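Side-chain contacts in putative O-acetylhomoserine (Thiol)-lyase (Campylobacter jejuni, PDB 4OC9), which probably makes homocysteine from O-acetylhomoserine and sulfide, as a pyridoxal 5'-phosphate-dependent member of the trans-sulfuration enzyme family: residues Y350-A353 against R354-C357; A395-T398 against K399-R403. All blocks are in the same frame, centred on the assembly; numbering follows the deposited sequence.

How the interactions relate
Both interactions are local, each within one continuous run of residues, and both belong to the smaller, five-stranded mixed sheet and its helices in the C-terminal part of the chain, their centres about 12 Å apart. Interaction 1 comes first along the chain, in the first turns of helix 350-359, which follows strand 342-346. Interaction 2 lies some forty residues later, where the chain leaves helix 389-394 and turns into strand 401-405, a neighbour of strand 342-346. They touch directly: Ile402 packs on Ala353 and Ile356, and the Tyr350 ring lies against the Lys399 backbone and makes a cation-pi contact with Lys399. The helix thus covers the sheet where strand 401-405 begins.

Interaction 1 of 2, residues Y350-A353 against R354-C357; sequences YEHA and RRIC
Tyr350 and Arg354 meet one turn apart on the alpha-helix 350-359, whose i to i+4 backbone bonds run from Arg354 N, Arg355 N, Ile356 N and Cys357 N to the carbonyl oxygens of residues 350 to 353. Arg354 can be followed outward. Arg354 CB rests 3.5 Å from Tyr350 O. With CG anti to the backbone N (chi1 -157°) and an extended chi2, Arg354 CD comes obliquely against the hydroxyl end of the Tyr350 ring, 3.5 Å from Tyr350 OH and 3.7 Å from Tyr350 CE2. The chain stays extended to NE and carries the guanidinium outward. At the tip, NH2 gives a hydrogen bond to a water, which in turn donates to Glu351 O and Glu351 OE1. Glu351 and Arg354 are therefore joined through water rather than by a salt bridge, with OE1 well out of the guanidinium plane. Leu38 of a second subunit packs on Arg354.

His352 is met by two later side chains, one over a face and one at an edge. The imidazole offers one face to Ile356, whose CD1 makes a CH-pi contact 3.9 Å from the His352 ring centroid. Arg355 comes to the edge of the same ring instead, with Arg355 NH2 3.3 Å from His352 CD2 and the two planes 42° apart. A bend at chi3 (-57°) folds the Arg355 guanidinium back, one face over His352 CA. Both imidazole nitrogens are engaged, ND1 with Lys348 N and NE2 with Ile422 O, which fixes the ring's rotation. Arg355 NE forms a salt bridge with the terminal carboxylate of Ser424, so this helix is tied to the end of the chain. Ile356 is buried, and its CG1 lies 3.3 Å from His352 O.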
loop_
_atom_site.group_PDB
_atom_site.type_symbol
_atom_site.label_atom_id
_atom_site.label_comp_id
_atom_site.label_asym_id
_atom_site.label_seq_id
_atom_site.Cartn_x
_atom_site.Cartn_y
_atom_site.Cartn_z
ATOM N N TYR D 350 34.319 -26.488 0.846
ATOM C CA TYR D 350 32.891 -26.589 0.630
ATOM C C TYR D 350 32.118 -26.951 1.901
ATOM O O TYR D 350 31.140 -26.283 2.254
ATOM C CB TYR D 350 32.572 -27.576 -0.526
ATOM C CG TYR D 350 31.092 -27.794 -0.656
ATOM C CD1 TYR D 350 30.292 -26.844 -1.263
ATOM C CD2 TYR D 350 30.484 -28.911 -0.094
ATOM C CE1 TYR D 350 28.915 -26.982 -1.302
ATOM C CE2 TYR D 350 29.107 -29.082 -0.150
ATOM C CZ TYR D 350 28.321 -28.114 -0.754
ATOM O OH TYR D 350 26.946 -28.275 -0.805
ATOM N N GLU D 351 32.539 -27.993 2.608
ATOM C CA GLU D 351 31.836 -28.406 3.837
ATOM C C GLU D 351 31.800 -27.338 4.911
ATOM O O GLU D 351 30.828 -27.240 5.659
ATOM C CB GLU D 351 32.399 -29.720 4.386
ATOM C CG GLU D 351 32.124 -30.961 3.515
ATOM C CD GLU D 351 30.639 -31.378 3.476
ATOM O OE1 GLU D 351 29.897 -31.097 4.438
ATOM O OE2 GLU D 351 30.230 -32.059 2.504
ATOM N N HIS D 352 32.852 -26.524 4.977
ATOM C CA HIS D 352 32.936 -25.454 5.967
ATOM C C HIS D 352 32.001 -24.316 5.572
ATOM O O HIS D 352 31.260 -23.803 6.402
ATOM C CB HIS D 352 34.391 -25.022 6.164
ATOM C CG HIS D 352 34.596 -23.992 7.247
ATOM N ND1 HIS D 352 35.261 -22.799 7.038
ATOM C CD2 HIS D 352 34.147 -23.944 8.527
ATOM C CE1 HIS D 352 35.295 -22.106 8.162
ATOM N NE2 HIS D 352 34.606 -22.768 9.076
ATOM N N ALA D 353 31.983 -23.988 4.289
ATOM C CA ALA D 353 31.104 -22.928 3.761
ATOM C C ALA D 353 29.620 -23.225 4.015
ATOM O O ALA D 353 28.814 -22.339 4.287
ATOM C CB ALA D 353 31.321 -22.762 2.282
ATOM N N ARG D 354 29.292 -24.506 3.956
ATOM C CA ARG D 354 27.957 -24.971 4.153
ATOM C C ARG D 354 27.622 -24.917 5.663
ATOM O O ARG D 354 26.509 -24.517 6.045
ATOM C CB ARG D 354 27.901 -26.392 3.599
ATOM C CG ARG D 354 26.588 -26.975 3.184
ATOM C CD ARG D 354 26.783 -28.432 2.707
ATOM N NE ARG D 354 25.482 -29.078 2.950
ATOM C CZ ARG D 354 25.040 -29.497 4.154
ATOM N NH1 ARG D 354 23.841 -30.084 4.289
ATOM N NH2 ARG D 354 25.780 -29.321 5.251
ATOM N N ARG D 355 28.542 -25.314 6.546
ATOM C CA ARG D 355 28.232 -25.253 7.992
ATOM C C ARG D 355 27.960 -23.832 8.412
ATOM O O ARG D 355 27.094 -23.588 9.240
ATOM C CB ARG D 355 29.313 -25.836 8.909
ATOM C CG ARG D 355 29.434 -27.345 8.880
ATOM C CD ARG D 355 30.366 -27.872 9.973
ATOM N NE ARG D 355 31.713 -27.294 9.914
ATOM C CZ ARG D 355 32.699 -27.722 9.117
ATOM N NH1 ARG D 355 32.496 -28.700 8.246
ATOM N NH2 ARG D 355 33.885 -27.130 9.149
ATOM N N ILE D 356 28.741 -22.913 7.866
ATOM C CA ILE D 356 28.597 -21.508 8.163
ATOM C C ILE D 356 27.205 -21.049 7.777
ATOM O O ILE D 356 26.510 -20.453 8.597
ATOM C CB ILE D 356 29.663 -20.668 7.440
ATOM C CG1 ILE D 356 31.056 -20.968 8.014
ATOM C CG2 ILE D 356 29.398 -19.187 7.658
ATOM C CD1 ILE D 356 32.184 -20.311 7.268
ATOM N N CYS D 357 26.807 -21.293 6.540
ATOM C CA CYS D 357 25.461 -20.901 6.083
ATOM C C CYS D 357 24.341 -21.505 6.931
ATOM O O CYS D 357 23.329 -20.858 7.167
ATOM C CB CYS D 357 25.203 -21.314 4.663
ATOM S SG CYS D 357 26.219 -20.478 3.477
HETATM O O HOH W 1 28.675 -28.938 5.857
#

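Interaction 2 of 2, residues A395-T398 against K399-R403; sequences AGIT and KATIR
Thr398 and Thr401 bracket a type I beta turn and bond to each other through backbone and side chain. The turn's own bond runs from Thr401 N to Thr398 O at 3.2 Å, and its N-H arrives over the face of the carbonyl group. A water donates to the same Thr398 O and also to Thr401 O, 2.6 Å from each, and so spans the turn beside that bond. In the reverse direction Thr398 N donates to Thr401 OG1 at 2.9 Å. With chi1 at -59°, Thr401 OG1 stands anti to its own carbonyl carbon and faces back toward this amide.

Thr398 OG1 lies between its backbone N and carbonyl carbon (chi1 73°), where it takes the N-H of Ala400 at 3.0 Å, an ST turn. The two hydroxyl oxygens are also 3.0 Å apart, and each is hydrogen-bonded to the Glu346 carboxylate, OG1 of Thr398 to OE1 and OG1 of Thr401 to OE2. One carboxylate thus holds both ends of the turn. Within it, Lys399 O accepts from His378 NE2. Ile397 adds a nonpolar touch, its CG2 4.0 Å from Thr401 CB.

Just upstream, Gly396 with positive phi is the C-prime residue of a Schellman motif that ends helix 389-394, Gly396 N and Ile397 N bonding back to carbonyls of the helix. Beyond the turn, strand 401-405 runs between strands 342-346 and 375-377: Ile402 pairs by backbone with Phe345 and Arg403 with Ile377, while the Ile402 side chain packs against helix 350-359.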
loop_
_atom_site.group_PDB
_atom_site.type_symbol
_atom_site.label_atom_id
_atom_site.label_comp_id
_atom_site.label_asym_id
_atom_site.label_seq_id
_atom_site.Cartn_x
_atom_site.Cartn_y
_atom_site.Cartn_z
ATOM N N ALA D 395 35.200 -15.382 -13.123
ATOM C CA ALA D 395 34.547 -14.389 -12.258
ATOM C C ALA D 395 35.172 -14.434 -10.859
ATOM O O ALA D 395 34.887 -13.577 -9.995
ATOM C CB ALA D 395 33.046 -14.656 -12.157
ATOM N N GLY D 396 35.988 -15.464 -10.631
ATOM C CA GLY D 396 36.685 -15.677 -9.370
ATOM C C GLY D 396 35.820 -16.228 -8.257
ATOM O O GLY D 396 35.808 -15.647 -7.209
ATOM N N ILE D 397 35.089 -17.327 -8.474
ATOM C CA ILE D 397 34.252 -17.928 -7.429
ATOM C C ILE D 397 34.680 -19.381 -7.246
ATOM O O ILE D 397 35.085 -19.998 -8.191
ATOM C CB ILE D 397 32.768 -17.916 -7.806
ATOM C CG1 ILE D 397 32.276 -16.478 -8.027
ATOM C CG2 ILE D 397 31.937 -18.621 -6.725
ATOM C CD1 ILE D 397 30.854 -16.362 -8.578
ATOM N N THR D 398 34.608 -19.915 -6.035
ATOM C CA THR D 398 34.986 -21.292 -5.783
ATOM C C THR D 398 33.909 -21.993 -4.968
ATOM O O THR D 398 32.950 -21.395 -4.556
ATOM C CB THR D 398 36.262 -21.396 -4.924
ATOM O OG1 THR D 398 35.983 -21.041 -3.567
ATOM C CG2 THR D 398 37.406 -20.543 -5.500
ATOM N N LYS D 399 34.109 -23.269 -4.693
ATOM C CA LYS D 399 33.168 -24.025 -3.886
ATOM C C LYS D 399 33.209 -23.618 -2.399
ATOM O O LYS D 399 32.316 -23.995 -1.615
ATOM C CB LYS D 399 33.408 -25.550 -4.007
ATOM C CG LYS D 399 32.846 -26.221 -5.260
ATOM C CD LYS D 399 33.209 -27.689 -5.490
ATOM C CE LYS D 399 32.917 -28.657 -4.354
ATOM N NZ LYS D 399 31.502 -29.035 -4.137
ATOM N N ALA D 400 34.259 -22.901 -2.011
ATOM C CA ALA D 400 34.421 -22.457 -0.627
ATOM C C ALA D 400 33.965 -21.013 -0.442
ATOM O O ALA D 400 33.932 -20.508 0.672
ATOM C CB ALA D 400 35.884 -22.607 -0.226
ATOM N N THR D 401 33.588 -20.363 -1.542
ATOM C CA THR D 401 33.170 -18.964 -1.503
ATOM C C THR D 401 31.828 -18.660 -0.873
ATOM O O THR D 401 30.827 -19.311 -1.163
ATOM C CB THR D 401 33.144 -18.375 -2.909
ATOM O OG1 THR D 401 34.460 -18.479 -3.502
ATOM C CG2 THR D 401 32.761 -16.921 -2.843
ATOM N N ILE D 402 31.829 -17.655 -0.017
ATOM C CA ILE D 402 30.632 -17.192 0.671
ATOM C C ILE D 402 30.484 -15.725 0.423
ATOM O O ILE D 402 31.469 -15.002 0.467
ATOM C CB ILE D 402 30.716 -17.408 2.179
ATOM C CG1 ILE D 402 30.474 -18.884 2.457
ATOM C CG2 ILE D 402 29.617 -16.616 2.916
ATOM C CD1 ILE D 402 30.639 -19.261 3.919
ATOM N N ARG D 403 29.253 -15.295 0.175
ATOM C CA ARG D 403 28.980 -13.901 -0.077
ATOM C C ARG D 403 28.106 -13.386 1.067
ATOM O O ARG D 403 27.191 -14.063 1.493
ATOM C CB ARG D 403 28.196 -13.730 -1.366
ATOM C CG ARG D 403 28.045 -12.280 -1.779
ATOM C CD ARG D 403 27.056 -11.963 -2.897
ATOM N NE ARG D 403 25.711 -12.452 -3.166
ATOM C CZ ARG D 403 24.557 -12.141 -2.645
ATOM N NH1 ARG D 403 24.531 -11.499 -1.528
ATOM N NH2 ARG D 403 23.448 -12.703 -3.144
HETATM O O HOH W 2 30.712 -20.400 -3.573
#